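Side-chain contacts in ABC-type transport system, molybdenum-specific extracellular solute-binding protein (Clostridium difficile, PDB 4KD5), which probably captures molybdate or tungstate outside the cell as the solute-binding component of an ABC transporter: residues 20-23 with 24-28; 92-95 with 96-99; 126-129 with 130-134; 167-170 with 171-174. All coordinates share one frame; numbering follows the deposited sequence.

Contact 1 (20-23 with 24-28)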
loop_
_atom_site.group_PDB
_atom_site.type_symbol
_atom_site.label_atom_id
_atom_site.label_comp_id
_atom_site.label_asym_id
_atom_site.label_seq_id
_atom_site.Cartn_x
_atom_site.Cartn_y
_atom_site.Cartn_z
HETATM N N MSE A 20 2.965 -19.899 -12.658
HETATM C CA MSE A 20 2.948 -18.437 -12.668
HETATM C C MSE A 20 2.089 -17.863 -13.787
HETATM O O MSE A 20 1.637 -16.722 -13.708
HETATM C CB MSE A 20 4.369 -17.883 -12.775
HETATM C CG MSE A 20 5.253 -18.175 -11.577
HETATM SE SE MSE A 20 4.446 -17.701 -9.879
HETATM C CE MSE A 20 4.384 -15.784 -10.119
ATOM N N ALA A 21 1.866 -18.655 -14.829
ATOM C CA ALA A 21 1.003 -18.237 -15.928
ATOM C C ALA A 21 -0.466 -18.200 -15.503
ATOM O O ALA A 21 -1.207 -17.296 -15.890
ATOM C CB ALA A 21 1.193 -19.149 -17.122
ATOM N N LYS A 22 -0.886 -19.185 -14.717
ATOM C CA LYS A 22 -2.244 -19.202 -14.180
ATOM C C LYS A 22 -2.376 -18.151 -13.077
ATOM O O LYS A 22 -3.453 -17.599 -12.867
ATOM C CB LYS A 22 -2.590 -20.594 -13.648
ATOM C CG LYS A 22 -4.021 -20.762 -13.159
ATOM C CD LYS A 22 -5.010 -20.804 -14.316
ATOM C CE LYS A 22 -6.208 -21.695 -14.002
ATOM N NZ LYS A 22 -6.976 -21.261 -12.803
ATOM N N ILE A 23 -1.273 -17.878 -12.384
ATOM C CA ILE A 23 -1.233 -16.811 -11.383
ATOM C C ILE A 23 -1.474 -15.433 -12.023
ATOM O O ILE A 23 -2.177 -14.586 -11.461
ATOM C CB ILE A 23 0.112 -16.807 -10.611
ATOM C CG1 ILE A 23 0.217 -18.018 -9.677
ATOM C CG2 ILE A 23 0.286 -15.516 -9.829
ATOM C CD1 ILE A 23 -0.776 -18.010 -8.531
ATOM N N GLU A 24 -0.898 -15.217 -13.203
ATOM C CA GLU A 24 -1.043 -13.947 -13.912
ATOM C C GLU A 24 -2.477 -13.682 -14.367
ATOM O O GLU A 24 -3.028 -12.616 -14.100
ATOM C CB GLU A 24 -0.084 -13.889 -15.110
ATOM C CG GLU A 24 1.270 -13.272 -14.813
ATOM C CD GLU A 24 2.283 -13.509 -15.922
ATOM O OE1 GLU A 24 2.725 -12.523 -16.549
ATOM O OE2 GLU A 24 2.642 -14.682 -16.160
ATOM N N GLU A 25 -3.075 -14.653 -15.052
ATOM C CA GLU A 25 -4.440 -14.506 -15.557
ATOM C C GLU A 25 -5.464 -14.404 -14.429
ATOM O O GLU A 25 -6.516 -13.787 -14.591
ATOM C CB GLU A 25 -4.800 -15.652 -16.516
ATOM C CG GLU A 25 -5.576 -16.812 -15.883
ATOM C CD GLU A 25 -7.013 -16.885 -16.371
ATOM O OE1 GLU A 25 -7.650 -17.951 -16.215
ATOM O OE2 GLU A 25 -7.512 -15.871 -16.903
ATOM N N GLU A 26 -5.146 -14.995 -13.282
ATOM C CA GLU A 26 -6.071 -15.017 -12.156
ATOM C C GLU A 26 -5.967 -13.759 -11.304
ATOM O O GLU A 26 -6.953 -13.320 -10.717
ATOM C CB GLU A 26 -5.825 -16.262 -11.300
ATOM C CG GLU A 26 -7.065 -16.845 -10.646
ATOM C CD GLU A 26 -7.917 -17.648 -11.611
ATOM O OE1 GLU A 26 -8.917 -18.248 -11.162
ATOM O OE2 GLU A 26 -7.592 -17.682 -12.816
ATOM N N TYR A 27 -4.772 -13.181 -11.234
ATOM C CA TYR A 27 -4.579 -11.940 -10.491
ATOM C C TYR A 27 -5.160 -10.778 -11.272
ATOM O O TYR A 27 -5.630 -9.799 -10.695
ATOM C CB TYR A 27 -3.100 -11.686 -10.206
ATOM C CG TYR A 27 -2.878 -10.602 -9.182
ATOM C CD1 TYR A 27 -3.266 -10.789 -7.866
ATOM C CD2 TYR A 27 -2.284 -9.396 -9.525
ATOM C CE1 TYR A 27 -3.074 -9.812 -6.919
ATOM C CE2 TYR A 27 -2.084 -8.407 -8.580
ATOM C CZ TYR A 27 -2.483 -8.628 -7.279
ATOM O OH TYR A 27 -2.294 -7.668 -6.319
ATOM N N LYS A 28 -5.111 -10.890 -12.594
ATOM C CA LYS A 28 -5.645 -9.860 -13.470
ATOM C C LYS A 28 -7.146 -9.704 -13.243
ATOM O O LYS A 28 -7.693 -8.610 -13.387
ATOM C CB LYS A 28 -5.349 -10.205 -14.933
ATOM C CG LYS A 28 -5.697 -9.100 -15.918
ATOM C CD LYS A 28 -4.950 -7.814 -15.589
ATOM C CE LYS A 28 -5.448 -6.655 -16.441
ATOM N NZ LYS A 28 -4.723 -5.393 -16.124
#
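K22 and E26 run alongside each other off helix 17-28, one turn apart. The helix is the crossover of a beta-alpha-beta unit whose strands are 6-13 and 34-41. Four successive i to i+4 bonds run through this piece, so each carbonyl from M20 to I23 is met by a backbone N one turn on. E24 N donates to M20 O at 3.0 Å, E26 N to K22 O at 3.1 Å and Y27 N to I23 O at 3.0 Å. The bond from E25 N to A21 O is straight but weak, at 3.3 Å. The ion pair between the side chains is a loose one: K22 NZ stands 3.6 Å from E26 OE2. K22 leaves the backbone with CG anti to its N (chi1 -176°), then bends at each later torsion, which carries NZ forward to E26, one turn on. Both charged groups have further partners, though weak and long ones, E226 for K22 and K29 for E26.

On the buried face I23 presses into F211, F214 and L215 of helix 205-215 and F224 of helix 218-226, while the selenomethionine side chain of M20 rests on Y40. Y27 meets F211 edge-to-face, and its hydroxyl is hydrogen-bonded to K210 of the second subunit. E24 turns back along the helix, and its carboxylate gains no bond from the carbonyl it approaches, since both atoms are acceptors: E24 OE2 lies 3.3 Å from M20 O.

Contact 2 (92-95 with 96-99)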
loop_
_atom_site.group_PDB
_atom_site.type_symbol
_atom_site.label_atom_id
_atom_site.label_comp_id
_atom_site.label_asym_id
_atom_site.label_seq_id
_atom_site.Cartn_x
_atom_site.Cartn_y
_atom_site.Cartn_z
ATOM N N ILE A 92 7.666 -42.901 -8.308
ATOM C CA ILE A 92 6.865 -43.142 -9.507
ATOM C C ILE A 92 7.175 -44.480 -10.184
ATOM O O ILE A 92 8.236 -45.071 -9.974
ATOM C CB ILE A 92 7.035 -42.020 -10.542
ATOM C CG1 ILE A 92 8.494 -41.908 -10.977
ATOM C CG2 ILE A 92 6.521 -40.690 -9.997
ATOM C CD1 ILE A 92 8.700 -41.020 -12.175
ATOM N N SER A 93 6.239 -44.936 -11.010
ATOM C CA SER A 93 6.422 -46.113 -11.850
ATOM C C SER A 93 5.629 -45.886 -13.131
ATOM O O SER A 93 5.008 -44.839 -13.296
ATOM C CB SER A 93 5.945 -47.372 -11.134
ATOM O OG SER A 93 4.570 -47.295 -10.831
ATOM N N SER A 94 5.645 -46.851 -14.045
ATOM C CA SER A 94 4.803 -46.749 -15.230
ATOM C C SER A 94 3.348 -46.917 -14.801
ATOM O O SER A 94 3.079 -47.420 -13.711
ATOM C CB SER A 94 5.187 -47.793 -16.275
ATOM O OG SER A 94 4.893 -49.098 -15.830
ATOM N N ALA A 95 2.412 -46.489 -15.643
ATOM C CA ALA A 95 0.992 -46.536 -15.289
ATOM C C ALA A 95 0.478 -47.960 -15.079
ATOM O O ALA A 95 -0.377 -48.198 -14.224
ATOM C CB ALA A 95 0.158 -45.814 -16.331
ATOM N N ASP A 96 0.999 -48.900 -15.862
ATOM C CA ASP A 96 0.563 -50.291 -15.786
ATOM C C ASP A 96 1.505 -51.159 -14.950
ATOM O O ASP A 96 1.389 -52.385 -14.941
ATOM C CB ASP A 96 0.437 -50.881 -17.193
ATOM C CG ASP A 96 -0.457 -50.054 -18.099
ATOM O OD1 ASP A 96 -0.250 -50.101 -19.330
ATOM O OD2 ASP A 96 -1.364 -49.364 -17.587
ATOM N N SER A 97 2.424 -50.510 -14.241
ATOM C CA SER A 97 3.508 -51.185 -13.524
ATOM C C SER A 97 3.086 -52.211 -12.471
ATOM O O SER A 97 3.609 -53.330 -12.448
ATOM C CB SER A 97 4.415 -50.140 -12.872
ATOM O OG SER A 97 5.083 -50.673 -11.745
ATOM N N SER A 98 2.159 -51.811 -11.603
ATOM C CA SER A 98 1.723 -52.611 -10.449
ATOM C C SER A 98 2.750 -52.713 -9.304
ATOM O O SER A 98 2.674 -53.624 -8.476
ATOM C CB SER A 98 1.220 -54.004 -10.866
ATOM O OG SER A 98 0.098 -53.910 -11.728
ATOM N N VAL A 99 3.697 -51.776 -9.248
ATOM C CA VAL A 99 4.521 -51.607 -8.050
ATOM C C VAL A 99 3.651 -50.987 -6.949
ATOM O O VAL A 99 2.955 -49.999 -7.188
ATOM C CB VAL A 99 5.758 -50.719 -8.315
ATOM C CG1 VAL A 99 6.436 -50.345 -7.007
ATOM C CG2 VAL A 99 6.748 -51.444 -9.210
#
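Three serines, S93, S94 and S97, gather where the chain leaves strand 82-94. Two hydrogen bonds end on one oxygen, S94 O. S97 N donates to S94 O at 3.2 Å, standing well above the carbonyl plane, and S93 OG donates to S94 O over the same distance, tilted only 25° from that plane. The two donors arrive from opposite faces, so the oxygen has a donor on each. S93 can make its bond because its OG sits between the backbone N and the carbonyl carbon (chi1 61°), which turns the hydroxyl toward the carbonyl of the next residue. A third bond belongs to the outgoing residues: V99 N donates to S97 OG at 3.1 Å.

The S97 N bond closes a type I beta turn from S94 to S97, with A95 and D96 at its corners; the V99 N bond makes an ST turn built on S97, which bends the loop again immediately afterwards.

Van der Waals contacts line the inside of the bend. S97 CB is wedged against S94, 3.2 Å from S94 OG, and S97 OG lies 3.5 Å from S93 CB. That hydroxyl is anti to its own backbone N (chi1 154°), a setting that lays it beside S93 and within range of V99 N. Farther in, V99 CB comes to 4.4 Å from S93 CB, and the valine goes on to pack against V110, D104 and V164. Through backbone bonds S93 pairs with K179 of strand 178-183, and A95 with K177 just before it.

Contact 3 (126-129 with 130-134)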
loop_
_atom_site.group_PDB
_atom_site.type_symbol
_atom_site.label_atom_id
_atom_site.label_comp_id
_atom_site.label_asym_id
_atom_site.label_seq_id
_atom_site.Cartn_x
_atom_site.Cartn_y
_atom_site.Cartn_z
ATOM N N TYR A 126 17.591 -34.936 -2.590
ATOM C CA TYR A 126 16.567 -35.271 -1.604
ATOM C C TYR A 126 16.258 -36.764 -1.603
ATOM O O TYR A 126 15.873 -37.322 -0.579
ATOM C CB TYR A 126 15.295 -34.436 -1.820
ATOM C CG TYR A 126 15.458 -32.982 -1.444
ATOM C CD1 TYR A 126 15.512 -32.594 -0.117
ATOM C CD2 TYR A 126 15.548 -32.000 -2.417
ATOM C CE1 TYR A 126 15.661 -31.267 0.234
ATOM C CE2 TYR A 126 15.698 -30.669 -2.080
ATOM C CZ TYR A 126 15.752 -30.310 -0.751
ATOM O OH TYR A 126 15.899 -28.990 -0.402
ATOM N N ALA A 127 16.422 -37.404 -2.756
ATOM C CA ALA A 127 16.289 -38.855 -2.838
ATOM C C ALA A 127 17.383 -39.513 -2.005
ATOM O O ALA A 127 17.150 -40.521 -1.340
ATOM C CB ALA A 127 16.371 -39.320 -4.271
ATOM N N ASP A 128 18.579 -38.936 -2.054
ATOM C CA ASP A 128 19.702 -39.431 -1.273
ATOM C C ASP A 128 19.422 -39.300 0.220
ATOM O O ASP A 128 19.779 -40.182 1.000
ATOM C CB ASP A 128 20.975 -38.664 -1.628
ATOM C CG ASP A 128 22.174 -39.134 -0.838
ATOM O OD1 ASP A 128 22.452 -38.560 0.233
ATOM O OD2 ASP A 128 22.843 -40.083 -1.288
ATOM N N GLU A 129 18.775 -38.206 0.612
ATOM C CA GLU A 129 18.414 -37.997 2.011
ATOM C C GLU A 129 17.441 -39.061 2.507
ATOM O O GLU A 129 17.646 -39.646 3.573
ATOM C CB GLU A 129 17.811 -36.608 2.222
ATOM C CG GLU A 129 18.808 -35.474 2.176
ATOM C CD GLU A 129 18.256 -34.201 2.787
ATOM O OE1 GLU A 129 17.666 -34.282 3.884
ATOM O OE2 GLU A 129 18.409 -33.124 2.171
ATOM N N VAL A 130 16.385 -39.303 1.731
ATOM C CA VAL A 130 15.381 -40.308 2.077
ATOM C C VAL A 130 15.999 -41.694 2.265
ATOM O O VAL A 130 15.816 -42.329 3.302
ATOM C CB VAL A 130 14.268 -40.376 1.008
ATOM C CG1 VAL A 130 13.329 -41.534 1.282
ATOM C CG2 VAL A 130 13.490 -39.072 0.964
ATOM N N LEU A 131 16.741 -42.150 1.261
ATOM C CA LEU A 131 17.358 -43.474 1.293
ATOM C C LEU A 131 18.382 -43.599 2.426
ATOM O O LEU A 131 18.526 -44.663 3.024
ATOM C CB LEU A 131 17.994 -43.802 -0.061
ATOM C CG LEU A 131 17.069 -43.788 -1.280
ATOM C CD1 LEU A 131 17.827 -44.134 -2.551
ATOM C CD2 LEU A 131 15.911 -44.748 -1.095
ATOM N N THR A 132 19.080 -42.504 2.718
ATOM C CA THR A 132 20.031 -42.454 3.830
ATOM C C THR A 132 19.312 -42.591 5.174
ATOM O O THR A 132 19.638 -43.463 5.979
ATOM C CB THR A 132 20.833 -41.137 3.812
ATOM O OG1 THR A 132 21.618 -41.070 2.613
ATOM C CG2 THR A 132 21.748 -41.036 5.019
ATOM N N ASN A 133 18.335 -41.721 5.404
ATOM C CA ASN A 133 17.571 -41.722 6.643
ATOM C C ASN A 133 16.766 -42.999 6.881
ATOM O O ASN A 133 16.576 -43.408 8.020
ATOM C CB ASN A 133 16.660 -40.490 6.691
ATOM C CG ASN A 133 17.429 -39.201 6.885
ATOM O OD1 ASN A 133 18.659 -39.193 6.906
ATOM N ND2 ASN A 133 16.698 -38.096 7.026
ATOM N N LEU A 134 16.295 -43.618 5.804
ATOM C CA LEU A 134 15.552 -44.873 5.900
ATOM C C LEU A 134 16.487 -46.091 5.910
ATOM O O LEU A 134 16.022 -47.234 5.908
ATOM C CB LEU A 134 14.534 -45.004 4.763
ATOM C CG LEU A 134 13.295 -44.118 4.827
ATOM C CD1 LEU A 134 12.458 -44.275 3.571
ATOM C CD2 LEU A 134 12.462 -44.470 6.037
#
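T132 folds back onto D128, one turn earlier in helix 122-133. Its CB already lies 3.2 Å from D128 O. Beyond it the two branches part: OG1 is anti to the carbonyl carbon and beside the backbone N (chi1 -63°), whereas CG2 is anti to that N. This torsion brings OG1 down on the preceding turn, where it donates to D128 O at 2.6 Å. T132 N donates to the same oxygen at 3.0 Å from the opposite face of the carbonyl plane, so D128 O is doubly held. OG1 also passes 3.6 Å from D128 OD1; the strong partner of that carboxylate is elsewhere, in a salt bridge from OD2 to K137.

The helical ladder continues on either side. L131 N meets A127 O at an almost straight 174°, and N133 N reaches E129 O at 2.9 Å. E129 itself runs extended beyond CG and accepts a hydrogen bond at OE1 from the backbone N of S190.

In the fold this helix is the crossover of a beta-alpha-beta unit between strands 113-116 and 144-147. A127 and L131 pack on F166 of strand 164-168, V130 leans on T188 in a loop, and Y126 touches both a bound 2-butanol and Y168, a predicted molybdate-binding residue on strand 164-168.

Contact 4 (167-170 with 171-174)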
loop_
_atom_site.group_PDB
_atom_site.type_symbol
_atom_site.label_atom_id
_atom_site.label_comp_id
_atom_site.label_asym_id
_atom_site.label_seq_id
_atom_site.Cartn_x
_atom_site.Cartn_y
_atom_site.Cartn_z
ATOM N N VAL A 167 11.149 -38.454 -7.802
ATOM C CA VAL A 167 10.852 -37.245 -8.553
ATOM C C VAL A 167 9.966 -36.317 -7.715
ATOM O O VAL A 167 9.364 -36.763 -6.744
ATOM C CB VAL A 167 10.191 -37.634 -9.897
ATOM C CG1 VAL A 167 8.703 -37.362 -9.874
ATOM C CG2 VAL A 167 10.852 -36.925 -11.055
ATOM N N TYR A 168 9.913 -35.030 -8.056
ATOM C CA TYR A 168 8.988 -34.117 -7.379
ATOM C C TYR A 168 7.561 -34.375 -7.859
ATOM O O TYR A 168 7.361 -34.785 -8.999
ATOM C CB TYR A 168 9.358 -32.654 -7.638
ATOM C CG TYR A 168 10.615 -32.186 -6.946
ATOM C CD1 TYR A 168 11.155 -32.893 -5.883
ATOM C CD2 TYR A 168 11.258 -31.029 -7.354
ATOM C CE1 TYR A 168 12.302 -32.461 -5.250
ATOM C CE2 TYR A 168 12.401 -30.591 -6.728
ATOM C CZ TYR A 168 12.918 -31.313 -5.677
ATOM O OH TYR A 168 14.057 -30.881 -5.048
ATOM N N PHE A 169 6.569 -34.128 -7.010
ATOM C CA PHE A 169 5.188 -34.335 -7.425
ATOM C C PHE A 169 4.821 -33.416 -8.585
ATOM O O PHE A 169 4.060 -33.796 -9.471
ATOM C CB PHE A 169 4.229 -34.120 -6.262
ATOM C CG PHE A 169 2.833 -34.585 -6.545
ATOM C CD1 PHE A 169 2.579 -35.923 -6.817
ATOM C CD2 PHE A 169 1.774 -33.694 -6.536
ATOM C CE1 PHE A 169 1.294 -36.359 -7.079
ATOM C CE2 PHE A 169 0.483 -34.126 -6.796
ATOM C CZ PHE A 169 0.244 -35.460 -7.069
ATOM N N SER A 170 5.376 -32.208 -8.578
ATOM C CA SER A 170 5.089 -31.225 -9.621
ATOM C C SER A 170 5.613 -31.653 -10.989
ATOM O O SER A 170 5.160 -31.147 -12.019
ATOM C CB SER A 170 5.642 -29.851 -9.246
ATOM O OG SER A 170 7.030 -29.889 -9.011
ATOM N N ASP A 171 6.568 -32.581 -10.997
ATOM C CA ASP A 171 7.099 -33.120 -12.246
ATOM C C ASP A 171 6.198 -34.217 -12.806
ATOM O O ASP A 171 6.428 -34.714 -13.907
ATOM C CB ASP A 171 8.507 -33.679 -12.030
ATOM C CG ASP A 171 9.508 -32.619 -11.608
ATOM O OD1 ASP A 171 9.455 -31.490 -12.140
ATOM O OD2 ASP A 171 10.361 -32.927 -10.749
ATOM N N THR A 172 5.173 -34.590 -12.043
ATOM C CA THR A 172 4.277 -35.681 -12.432
ATOM C C THR A 172 2.964 -35.213 -13.047
ATOM O O THR A 172 2.296 -35.985 -13.736
ATOM C CB THR A 172 3.942 -36.610 -11.247
ATOM O OG1 THR A 172 3.020 -35.954 -10.366
ATOM C CG2 THR A 172 5.204 -36.972 -10.487
ATOM N N VAL A 173 2.580 -33.966 -12.777
ATOM C CA VAL A 173 1.310 -33.440 -13.283
ATOM C C VAL A 173 1.270 -33.433 -14.810
ATOM O O VAL A 173 2.307 -33.301 -15.466
ATOM C CB VAL A 173 0.985 -32.024 -12.733
ATOM C CG1 VAL A 173 0.693 -32.080 -11.243
ATOM C CG2 VAL A 173 2.131 -31.065 -13.004
ATOM N N ASN A 174 0.070 -33.605 -15.360
ATOM C CA ASN A 174 -0.150 -33.650 -16.808
ATOM C C ASN A 174 0.550 -34.829 -17.491
ATOM O O ASN A 174 0.942 -34.735 -18.653
ATOM C CB ASN A 174 0.242 -32.315 -17.466
ATOM C CG ASN A 174 -0.502 -32.056 -18.763
ATOM O OD1 ASN A 174 -0.048 -32.441 -19.841
ATOM N ND2 ASN A 174 -1.649 -31.393 -18.666
#
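T172 turns its hydroxyl back on F169 as strand 164-168 gives way to a short 3-10 turn. OG1 sits between its own backbone N and carbonyl carbon (chi1 74°), and from there it donates to F169 O at 2.6 Å, in the carbonyl plane and on a lone pair. T172 N donates to the same oxygen at 2.9 Å, but from above that plane. The hydroxyl also lies over one face of the F169 ring, with T172 OG1 3.6 Å from F169 CD1. The ring is carried there with CG anti to the backbone N, and K183 adds a cation-pi contact. The methyl CG2 of T172 packs 3.6 Å from V167 CG1.

D171 likewise reaches back, to Y168. Its CG lies beside its own backbone N (chi1 -63°), which takes OD2 to the tyrosine; the carboxylate runs alongside that side chain, its plane within 14° of the ring plane. D171 OD2 comes to 3.3 Å from Y168 CB and takes a weak bond from Y168 N at 3.4 Å, while D171 N donates to Y168 O at 3.1 Å. V173 meets the turn through CG2, near S170 O, and S170 OG is hydrogen-bonded to N87 ND2.

Y168 is a predicted molybdate ligand, and D171 packs against V150, another predicted one. The chemistry is that of two successive grips: F169 O holds two donors, one on a lone pair and one above the plane, and D171 adds a backbone bond and a weak carboxylate bond at Y168, which may steady the backbone carrying that tyrosine.

How the contacts relate
From the N terminus, the four contacts follow in series; none nests in or crosses another. Contact 1 lies within a helix of the beta-alpha-beta unit formed with strands 6-13 and 34-41, and touches none of the others. Contact 2 turns the chain out of strand 82-94 into the loop that precedes strand 113-116. Contact 3 is again helical, in a later crossover, between strands 113-116 and 144-147, about 35 Å from contact 1 between centres and across the middle of the chain. Contact 4 opens the loop between strands 164-168 and 178-183 and joins its neighbours: I92 of contact 2 packs on V167 and T172, while Y126 of contact 3 meets the Y168 hydroxyl.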